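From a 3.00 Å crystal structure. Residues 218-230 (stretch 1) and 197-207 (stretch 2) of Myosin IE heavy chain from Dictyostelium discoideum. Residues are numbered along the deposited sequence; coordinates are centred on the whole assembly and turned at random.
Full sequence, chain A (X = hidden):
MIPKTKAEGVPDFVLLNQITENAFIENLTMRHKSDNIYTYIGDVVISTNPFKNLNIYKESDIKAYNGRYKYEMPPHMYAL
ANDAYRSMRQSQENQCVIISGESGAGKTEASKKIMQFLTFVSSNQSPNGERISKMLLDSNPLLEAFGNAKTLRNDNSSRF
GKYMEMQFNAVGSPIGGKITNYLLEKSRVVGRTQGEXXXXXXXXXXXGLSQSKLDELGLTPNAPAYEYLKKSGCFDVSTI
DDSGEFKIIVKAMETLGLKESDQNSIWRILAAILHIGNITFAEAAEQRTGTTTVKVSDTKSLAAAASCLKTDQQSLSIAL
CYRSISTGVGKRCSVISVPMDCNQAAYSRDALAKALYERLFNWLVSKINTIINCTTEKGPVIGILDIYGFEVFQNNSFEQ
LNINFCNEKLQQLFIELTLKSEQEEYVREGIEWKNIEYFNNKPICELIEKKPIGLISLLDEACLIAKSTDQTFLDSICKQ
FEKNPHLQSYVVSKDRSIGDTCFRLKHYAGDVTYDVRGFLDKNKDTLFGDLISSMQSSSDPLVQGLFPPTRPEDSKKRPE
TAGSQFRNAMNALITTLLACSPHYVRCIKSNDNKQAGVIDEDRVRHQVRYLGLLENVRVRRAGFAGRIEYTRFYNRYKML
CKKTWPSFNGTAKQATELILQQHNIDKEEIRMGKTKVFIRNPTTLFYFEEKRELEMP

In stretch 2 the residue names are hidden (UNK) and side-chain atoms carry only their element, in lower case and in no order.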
ATOM      1  N   GLY A 218       8.354 -18.443 -27.960  1.00 62.01           N
ATOM      2  CA  GLY A 218       9.644 -19.063 -27.731  1.00 61.09           C
ATOM      3  C   GLY A 218       9.756 -19.530 -26.296  1.00 61.30           C
ATOM      4  O   GLY A 218      10.853 -19.781 -25.792  1.00 60.79           O
ATOM      5  N   LEU A 219       8.606 -19.653 -25.637  1.00 61.52           N
ATOM      6  CA  LEU A 219       8.556 -20.075 -24.244  1.00 60.78           C
ATOM      7  C   LEU A 219       8.200 -21.535 -24.092  1.00 61.25           C
ATOM      8  O   LEU A 219       7.605 -22.140 -24.983  1.00 61.48           O
ATOM      9  CB  LEU A 219       7.539 -19.235 -23.462  1.00 59.36           C
ATOM     10  CG  LEU A 219       7.868 -17.753 -23.274  1.00 59.33           C
ATOM     11  CD1 LEU A 219       6.766 -17.082 -22.499  1.00 58.66           C
ATOM     12  CD2 LEU A 219       9.187 -17.596 -22.545  1.00 58.99           C
ATOM     13  N   THR A 220       8.584 -22.089 -22.949  1.00 61.89           N
ATOM     14  CA  THR A 220       8.304 -23.472 -22.603  1.00 62.25           C
ATOM     15  C   THR A 220       7.590 -23.422 -21.270  1.00 62.80           C
ATOM     16  O   THR A 220       8.054 -22.746 -20.350  1.00 63.39           O
ATOM     17  CB  THR A 220       9.595 -24.288 -22.438  1.00 61.88           C
ATOM     18  OG1 THR A 220       9.336 -25.433 -21.613  1.00 60.77           O
ATOM     19  CG2 THR A 220      10.680 -23.437 -21.810  1.00 61.16           C
ATOM     20  N   PRO A 221       6.453 -24.132 -21.146  1.00 63.03           N
ATOM     21  CA  PRO A 221       5.649 -24.178 -19.917  1.00 63.49           C
ATOM     22  C   PRO A 221       6.422 -24.801 -18.773  1.00 64.01           C
ATOM     23  O   PRO A 221       6.256 -25.984 -18.474  1.00 65.80           O
ATOM     24  CB  PRO A 221       4.453 -25.026 -20.327  1.00 62.92           C
ATOM     25  CG  PRO A 221       5.071 -26.001 -21.262  1.00 62.84           C
ATOM     26  CD  PRO A 221       5.945 -25.106 -22.126  1.00 63.07           C
ATOM     27  N   ASN A 222       7.256 -24.004 -18.121  1.00 63.58           N
ATOM     28  CA  ASN A 222       8.066 -24.523 -17.040  1.00 63.87           C
ATOM     29  C   ASN A 222       8.943 -23.409 -16.475  1.00 62.62           C
ATOM     30  O   ASN A 222       9.944 -23.032 -17.073  1.00 61.77           O
ATOM     31  CB  ASN A 222       8.922 -25.670 -17.590  1.00 66.13           C
ATOM     32  CG  ASN A 222       9.570 -26.495 -16.499  1.00 69.72           C
ATOM     33  OD1 ASN A 222      10.552 -26.074 -15.881  1.00 73.54           O
ATOM     34  ND2 ASN A 222       9.019 -27.677 -16.248  1.00 69.89           N
ATOM     35  N   ALA A 223       8.565 -22.892 -15.312  1.00 61.48           N
ATOM     36  CA  ALA A 223       9.315 -21.815 -14.683  1.00 60.81           C
ATOM     37  C   ALA A 223      10.794 -22.116 -14.502  1.00 60.15           C
ATOM     38  O   ALA A 223      11.637 -21.261 -14.744  1.00 61.20           O
ATOM     39  CB  ALA A 223       8.695 -21.463 -13.342  1.00 60.83           C
ATOM     40  N   PRO A 224      11.133 -23.330 -14.059  1.00 59.68           N
ATOM     41  CA  PRO A 224      12.541 -23.695 -13.858  1.00 59.18           C
ATOM     42  C   PRO A 224      13.412 -23.423 -15.090  1.00 58.79           C
ATOM     43  O   PRO A 224      14.631 -23.205 -14.984  1.00 58.92           O
ATOM     44  CB  PRO A 224      12.460 -25.181 -13.523  1.00 59.07           C
ATOM     45  CG  PRO A 224      11.163 -25.273 -12.789  1.00 59.70           C
ATOM     46  CD  PRO A 224      10.241 -24.421 -13.629  1.00 59.63           C
ATOM     47  N   ALA A 225      12.775 -23.430 -16.257  1.00 56.84           N
ATOM     48  CA  ALA A 225      13.470 -23.198 -17.519  1.00 55.27           C
ATOM     49  C   ALA A 225      13.996 -21.770 -17.681  1.00 53.74           C
ATOM     50  O   ALA A 225      14.713 -21.468 -18.632  1.00 52.97           O
ATOM     51  CB  ALA A 225      12.547 -23.550 -18.681  1.00 55.40           C
ATOM     52  N   TYR A 226      13.647 -20.889 -16.757  1.00 52.61           N
ATOM     53  CA  TYR A 226      14.102 -19.516 -16.858  1.00 52.33           C
ATOM     54  C   TYR A 226      14.938 -19.063 -15.673  1.00 51.89           C
ATOM     55  O   TYR A 226      14.600 -19.313 -14.515  1.00 51.57           O
ATOM     56  CB  TYR A 226      12.901 -18.596 -17.080  1.00 52.12           C
ATOM     57  CG  TYR A 226      12.122 -19.012 -18.299  1.00 51.19           C
ATOM     58  CD1 TYR A 226      11.258 -20.098 -18.252  1.00 50.45           C
ATOM     59  CD2 TYR A 226      12.337 -18.395 -19.524  1.00 51.72           C
ATOM     60  CE1 TYR A 226      10.635 -20.570 -19.396  1.00 52.08           C
ATOM     61  CE2 TYR A 226      11.720 -18.857 -20.679  1.00 51.89           C
ATOM     62  CZ  TYR A 226      10.873 -19.949 -20.609  1.00 52.57           C
ATOM     63  OH  TYR A 226      10.294 -20.448 -21.753  1.00 53.81           O
ATOM     64  N   GLU A 227      16.045 -18.400 -15.992  1.00 51.62           N
ATOM     65  CA  GLU A 227      16.991 -17.897 -15.009  1.00 52.10           C
ATOM     66  C   GLU A 227      16.353 -17.086 -13.880  1.00 51.07           C
ATOM     67  O   GLU A 227      16.382 -17.488 -12.714  1.00 49.56           O
ATOM     68  CB  GLU A 227      18.047 -17.053 -15.715  1.00 54.05           C
ATOM     69  CG  GLU A 227      19.078 -16.459 -14.783  1.00 59.15           C
ATOM     70  CD  GLU A 227      19.594 -17.478 -13.774  1.00 61.76           C
ATOM     71  OE1 GLU A 227      19.800 -18.649 -14.173  1.00 62.43           O
ATOM     72  OE2 GLU A 227      19.797 -17.103 -12.591  1.00 62.68           O
ATOM     73  N   TYR A 228      15.786 -15.941 -14.231  1.00 49.92           N
ATOM     74  CA  TYR A 228      15.156 -15.092 -13.246  1.00 49.41           C
ATOM     75  C   TYR A 228      14.236 -15.869 -12.308  1.00 50.02           C
ATOM     76  O   TYR A 228      14.294 -15.682 -11.093  1.00 51.71           O
ATOM     77  CB  TYR A 228      14.371 -13.972 -13.927  1.00 47.84           C
ATOM     78  CG  TYR A 228      15.233 -12.936 -14.611  1.00 46.30           C
ATOM     79  CD1 TYR A 228      16.504 -12.625 -14.125  1.00 46.52           C
ATOM     80  CD2 TYR A 228      14.755 -12.229 -15.710  1.00 45.12           C
ATOM     81  CE1 TYR A 228      17.277 -11.631 -14.724  1.00 46.56           C
ATOM     82  CE2 TYR A 228      15.509 -11.239 -16.311  1.00 45.50           C
ATOM     83  CZ  TYR A 228      16.770 -10.941 -15.816  1.00 46.60           C
ATOM     84  OH  TYR A 228      17.523  -9.957 -16.418  1.00 47.67           O
ATOM     85  N   LEU A 229      13.399 -16.743 -12.853  1.00 49.55           N
ATOM     86  CA  LEU A 229      12.485 -17.514 -12.016  1.00 49.87           C
ATOM     87  C   LEU A 229      13.164 -18.633 -11.226  1.00 50.71           C
ATOM     88  O   LEU A 229      12.780 -18.941 -10.101  1.00 51.77           O
ATOM     89  CB  LEU A 229      11.366 -18.109 -12.864  1.00 48.39           C
ATOM     90  CG  LEU A 229      10.515 -17.114 -13.651  1.00 47.39           C
ATOM     91  CD1 LEU A 229       9.329 -17.837 -14.259  1.00 47.09           C
ATOM     92  CD2 LEU A 229      10.042 -16.006 -12.739  1.00 46.12           C
ATOM     93  N   LYS A 230      14.176 -19.241 -11.814  1.00 51.15           N
ATOM     94  CA  LYS A 230      14.873 -20.329 -11.156  1.00 51.61           C
ATOM     95  C   LYS A 230      15.639 -19.906  -9.902  1.00 51.84           C
ATOM     96  O   LYS A 230      15.668 -20.639  -8.930  1.00 51.36           O
ATOM     97  CB  LYS A 230      15.832 -20.976 -12.155  1.00 53.12           C
ATOM     98  CG  LYS A 230      16.453 -22.277 -11.694  1.00 53.71           C
ATOM     99  CD  LYS A 230      17.527 -22.726 -12.665  1.00 55.02           C
ATOM    100  CE  LYS A 230      17.929 -24.164 -12.399  1.00 57.42           C
ATOM    101  NZ  LYS A 230      16.808 -25.125 -12.681  1.00 59.05           N
ATOM    102  N   UNK A 197       9.224 -15.705  -4.383  1.00 45.36           N
ATOM    103  CA  UNK A 197       8.847 -15.910  -5.765  1.00 43.32           C
ATOM    104  C   UNK A 197       8.729 -14.552  -6.454  1.00 43.01           C
ATOM    105  O   UNK A 197       8.606 -13.521  -5.800  1.00 43.03           O
ATOM    106  c   UNK A 197       7.498 -16.613  -5.754  1.00 43.66           C
ATOM    107  n   UNK A 197       5.085 -18.598  -7.730  1.00 37.31           N
ATOM    108  c   UNK A 197       3.792 -18.738  -7.962  1.00 37.58           C
ATOM    109  c   UNK A 197       5.618 -17.499  -6.958  1.00 39.64           C
ATOM    110  n   UNK A 197       2.956 -17.831  -7.488  1.00 37.64           N
ATOM    111  c   UNK A 197       7.121 -17.441  -6.949  1.00 42.91           C
ATOM    112  n   UNK A 197       3.336 -19.758  -8.667  1.00 38.62           N
ATOM    113  N   UNK A 198       8.768 -14.544  -7.778  1.00 42.05           N
ATOM    114  CA  UNK A 198       8.651 -13.293  -8.509  1.00 40.73           C
ATOM    115  C   UNK A 198       7.172 -12.940  -8.621  1.00 40.05           C
ATOM    116  O   UNK A 198       6.333 -13.546  -7.938  1.00 40.62           O
ATOM    117  o   UNK A 198       9.129 -12.247 -10.647  1.00 41.28           O
ATOM    118  c   UNK A 198       9.262 -13.440  -9.901  1.00 41.21           C
ATOM    119  N   UNK A 199       6.850 -11.963  -9.468  1.00 37.66           N
ATOM    120  CA  UNK A 199       5.459 -11.567  -9.662  1.00 37.21           C
ATOM    121  C   UNK A 199       4.603 -12.710 -10.226  1.00 37.19           C
ATOM    122  O   UNK A 199       5.038 -13.478 -11.090  1.00 35.60           O
ATOM    123  c   UNK A 199       7.009  -6.850  -8.707  1.00 34.20           C
ATOM    124  c   UNK A 199       7.738  -7.541  -9.671  1.00 35.00           C
ATOM    125  c   UNK A 199       5.932  -9.106  -9.951  1.00 35.15           C
ATOM    126  c   UNK A 199       5.373 -10.344 -10.569  1.00 35.98           C
ATOM    127  c   UNK A 199       5.738  -7.287  -8.364  1.00 34.80           C
ATOM    128  c   UNK A 199       7.193  -8.664 -10.286  1.00 34.26           C
ATOM    129  c   UNK A 199       5.207  -8.406  -8.984  1.00 35.73           C
ATOM    130  N   UNK A 200       3.377 -12.809  -9.727  1.00 37.50           N
ATOM    131  CA  UNK A 200       2.478 -13.873 -10.129  1.00 37.93           C
ATOM    132  C   UNK A 200       2.359 -14.098 -11.622  1.00 38.15           C
ATOM    133  O   UNK A 200       2.681 -15.177 -12.119  1.00 39.26           O
ATOM    134  c   UNK A 200       1.036 -13.648  -8.059  1.00 38.72           C
ATOM    135  n   UNK A 200       1.953 -14.335  -7.292  1.00 40.29           N
ATOM    136  c   UNK A 200       1.665 -14.167  -6.012  1.00 42.23           C
ATOM    137  n   UNK A 200       0.591 -13.399  -5.924  1.00 41.00           N
ATOM    138  c   UNK A 200       1.081 -13.640  -9.552  1.00 38.44           C
ATOM    139  c   UNK A 200       0.178 -13.063  -7.191  1.00 39.11           C
ATOM    140  N   UNK A 201       1.885 -13.080 -12.331  1.00 37.34           N
ATOM    141  CA  UNK A 201       1.675 -13.173 -13.766  1.00 36.39           C
ATOM    142  C   UNK A 201       2.694 -14.051 -14.490  1.00 36.07           C
ATOM    143  O   UNK A 201       2.319 -14.853 -15.329  1.00 36.40           O
ATOM    144  c   UNK A 201       1.634 -11.767 -14.402  1.00 35.70           C
ATOM    145  c   UNK A 201      -0.271 -12.399 -15.917  1.00 32.47           C
ATOM    146  c   UNK A 201       1.107 -11.855 -15.829  1.00 34.26           C
ATOM    147  c   UNK A 201       3.009 -11.143 -14.375  1.00 37.99           C
ATOM    148  N   UNK A 202       3.970 -13.921 -14.156  1.00 36.49           N
ATOM    149  CA  UNK A 202       4.997 -14.719 -14.807  1.00 37.19           C
ATOM    150  C   UNK A 202       4.671 -16.192 -14.713  1.00 39.00           C
ATOM    151  O   UNK A 202       4.590 -16.876 -15.722  1.00 41.45           O
ATOM    152  c   UNK A 202       6.368 -14.479 -14.172  1.00 37.02           C
ATOM    153  c   UNK A 202       7.370 -12.244 -13.645  1.00 34.95           C
ATOM    154  c   UNK A 202       7.998 -11.067 -14.011  1.00 34.87           C
ATOM    155  c   UNK A 202       7.022 -13.195 -14.589  1.00 35.24           C
ATOM    156  c   UNK A 202       8.284 -10.831 -15.337  1.00 36.33           C
ATOM    157  c   UNK A 202       7.313 -12.950 -15.916  1.00 35.13           C
ATOM    158  c   UNK A 202       7.941 -11.775 -16.296  1.00 36.16           C
ATOM    159  N   UNK A 203       4.482 -16.684 -13.497  1.00 40.39           N
ATOM    160  CA  UNK A 203       4.177 -18.094 -13.291  1.00 40.01           C
ATOM    161  C   UNK A 203       2.840 -18.489 -13.878  1.00 40.72           C
ATOM    162  O   UNK A 203       2.707 -19.547 -14.471  1.00 41.25           O
ATOM    163  c   UNK A 203       6.945 -16.395 -10.138  1.00 37.84           C
ATOM    164  o   UNK A 203       9.130 -17.048  -9.391  1.00 36.58           O
ATOM    165  c   UNK A 203       4.196 -18.412 -11.806  1.00 38.34           C
ATOM    166  c   UNK A 203       6.497 -18.975 -11.005  1.00 36.93           C
ATOM    167  c   UNK A 203       7.712 -18.640 -10.432  1.00 37.44           C
ATOM    168  c   UNK A 203       5.727 -16.746 -10.719  1.00 37.11           C
ATOM    169  c   UNK A 203       5.492 -18.039 -11.156  1.00 36.81           C
ATOM    170  c   UNK A 203       7.933 -17.353  -9.996  1.00 37.54           C
ATOM    171  N   UNK A 204       1.853 -17.622 -13.724  1.00 42.45           N
ATOM    172  CA  UNK A 204       0.519 -17.900 -14.221  1.00 46.16           C
ATOM    173  C   UNK A 204       0.450 -17.946 -15.744  1.00 47.22           C
ATOM    174  O   UNK A 204      -0.285 -18.747 -16.319  1.00 47.27           O
ATOM    175  c   UNK A 204      -1.280 -15.754 -11.550  1.00 49.05           C
ATOM    176  o   UNK A 204      -1.663 -14.750 -12.139  1.00 49.77           O
ATOM    177  c   UNK A 204      -0.256 -16.668 -12.165  1.00 47.87           C
ATOM    178  n   UNK A 204      -1.719 -16.089 -10.341  1.00 50.61           N
ATOM    179  c   UNK A 204      -0.444 -16.859 -13.658  1.00 47.03           C
ATOM    180  N   UNK A 205       1.216 -17.084 -16.399  1.00 49.48           N
ATOM    181  CA  UNK A 205       1.244 -17.059 -17.857  1.00 51.95           C
ATOM    182  C   UNK A 205       1.836 -18.364 -18.374  1.00 53.05           C
ATOM    183  O   UNK A 205       1.323 -18.973 -19.317  1.00 53.30           O
ATOM    184  c   UNK A 205       2.659 -16.131 -19.733  1.00 54.54           C
ATOM    185  c   UNK A 205       3.072 -13.872 -21.280  1.00 58.81           C
ATOM    186  c   UNK A 205       2.101 -15.901 -18.352  1.00 52.23           C
ATOM    187  s   UNK A 205       3.937 -14.946 -20.131  1.00 59.82           S
ATOM    188  N   UNK A 206       2.932 -18.779 -17.748  1.00 53.28           N
ATOM    189  CA  UNK A 206       3.609 -20.003 -18.134  1.00 53.52           C
ATOM    190  C   UNK A 206       2.723 -21.241 -18.008  1.00 54.89           C
ATOM    191  O   UNK A 206       2.999 -22.261 -18.640  1.00 55.99           O
ATOM    192  c   UNK A 206       4.881 -20.167 -17.304  1.00 51.37           C
ATOM    193  c   UNK A 206       6.193 -19.831 -18.013  1.00 50.89           C
ATOM    194  c   UNK A 206       6.016 -18.636 -18.916  1.00 50.71           C
ATOM    195  c   UNK A 206       7.271 -19.564 -16.982  1.00 51.48           C
ATOM    196  N   UNK A 207       1.659 -21.153 -17.210  1.00 55.08           N
ATOM    197  CA  UNK A 207       0.760 -22.283 -17.031  1.00 55.93           C
ATOM    198  C   UNK A 207      -0.640 -21.946 -17.502  1.00 56.25           C
ATOM    199  O   UNK A 207      -1.582 -22.687 -17.252  1.00 56.58           O
ATOM    200  c   UNK A 207       0.712 -22.686 -15.564  1.00 56.87           C
ATOM    201  c   UNK A 207       3.344 -23.110 -12.766  1.00 64.72           C
ATOM    202  n   UNK A 207       3.300 -23.331 -11.279  1.00 62.32           N
ATOM    203  c   UNK A 207       1.969 -23.209 -13.461  1.00 62.84           C
ATOM    204  c   UNK A 207       2.076 -22.927 -14.959  1.00 59.57           C
TER

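Position 197 has seven side-chain atoms: three carbons, a nitrogen, then a carbon carrying two more nitrogens. They do not touch stretch 1. This guanidinium is Arg197. It is hydrogen-bonded elsewhere in the structure.

Position 198 has one carbon and one oxygen. Its CB lies 3.9 Å from CD2 of Leu229. The residue is Ser198.

Position 199 has one carbon and a ring of six carbons, with no oxygen. It makes no contact with stretch 1. It is Phe199.

Position 200 has one carbon and a five-membered ring of three carbons and two nitrogens. It is out of reach of stretch 1. That ring is an imidazole, so this is His200.

Position 201 has four carbons, forked at the first, with one arm two carbons long. They are also out of reach. This is Ile201.

Position 202 again has one carbon and a plain six-carbon ring. Its CB lies 4.2 Å from CD2 of Leu229. It is Phe202.

Position 203 has one carbon and a six-carbon ring bearing an oxygen. The ring approaches Ala223 and Leu229. It is Tyr203. Its CD2 is 4.1 Å from CB of Ala223, and its OH is 3.6 Å from CD2 of Leu229. The same OH accepts a hydrogen bond from N of Ser198 at 3.0 Å, which ties the start of the stretch to the helix.

Position 204 has three carbons, the third carrying one oxygen and one nitrogen. It is out of reach of stretch 1. This amide is Gln204.

Position 205 has two carbons, a sulfur and a final carbon, unbranched. The sulfur lies 4.3 Å from CD1 of Leu219. It is Met205.

Position 206 has four carbons, forked at the second. They sit among Leu219, Ala223, Tyr226 and Leu229. It is Leu206. Its CD1 is 4.0 Å from CD1 of Leu219. Its CD2 is 3.8 Å from CD1 of Leu229 and 4.2 Å from CD1 of Tyr226.

Position 207 has four carbons in a row ending in nitrogen. They make no contact with stretch 1. It is Lys207. Its nitrogen is hydrogen-bonded elsewhere in the structure.

The contact is mainly apolar, and no hydrogen bond crosses it. Leu206 has the largest covered area. Leu229 is second and reaches Ser198, Phe202, Tyr203 and Leu206. Backbone also packs closely: CA of Pro221 lies 3.5 Å from O of Leu206, a CA-H...O contact. Within stretch 1, N of Thr220 donates to OH of Tyr226 at 2.7 Å.

Stretch 2 197-207: RSFHIFYQMLK
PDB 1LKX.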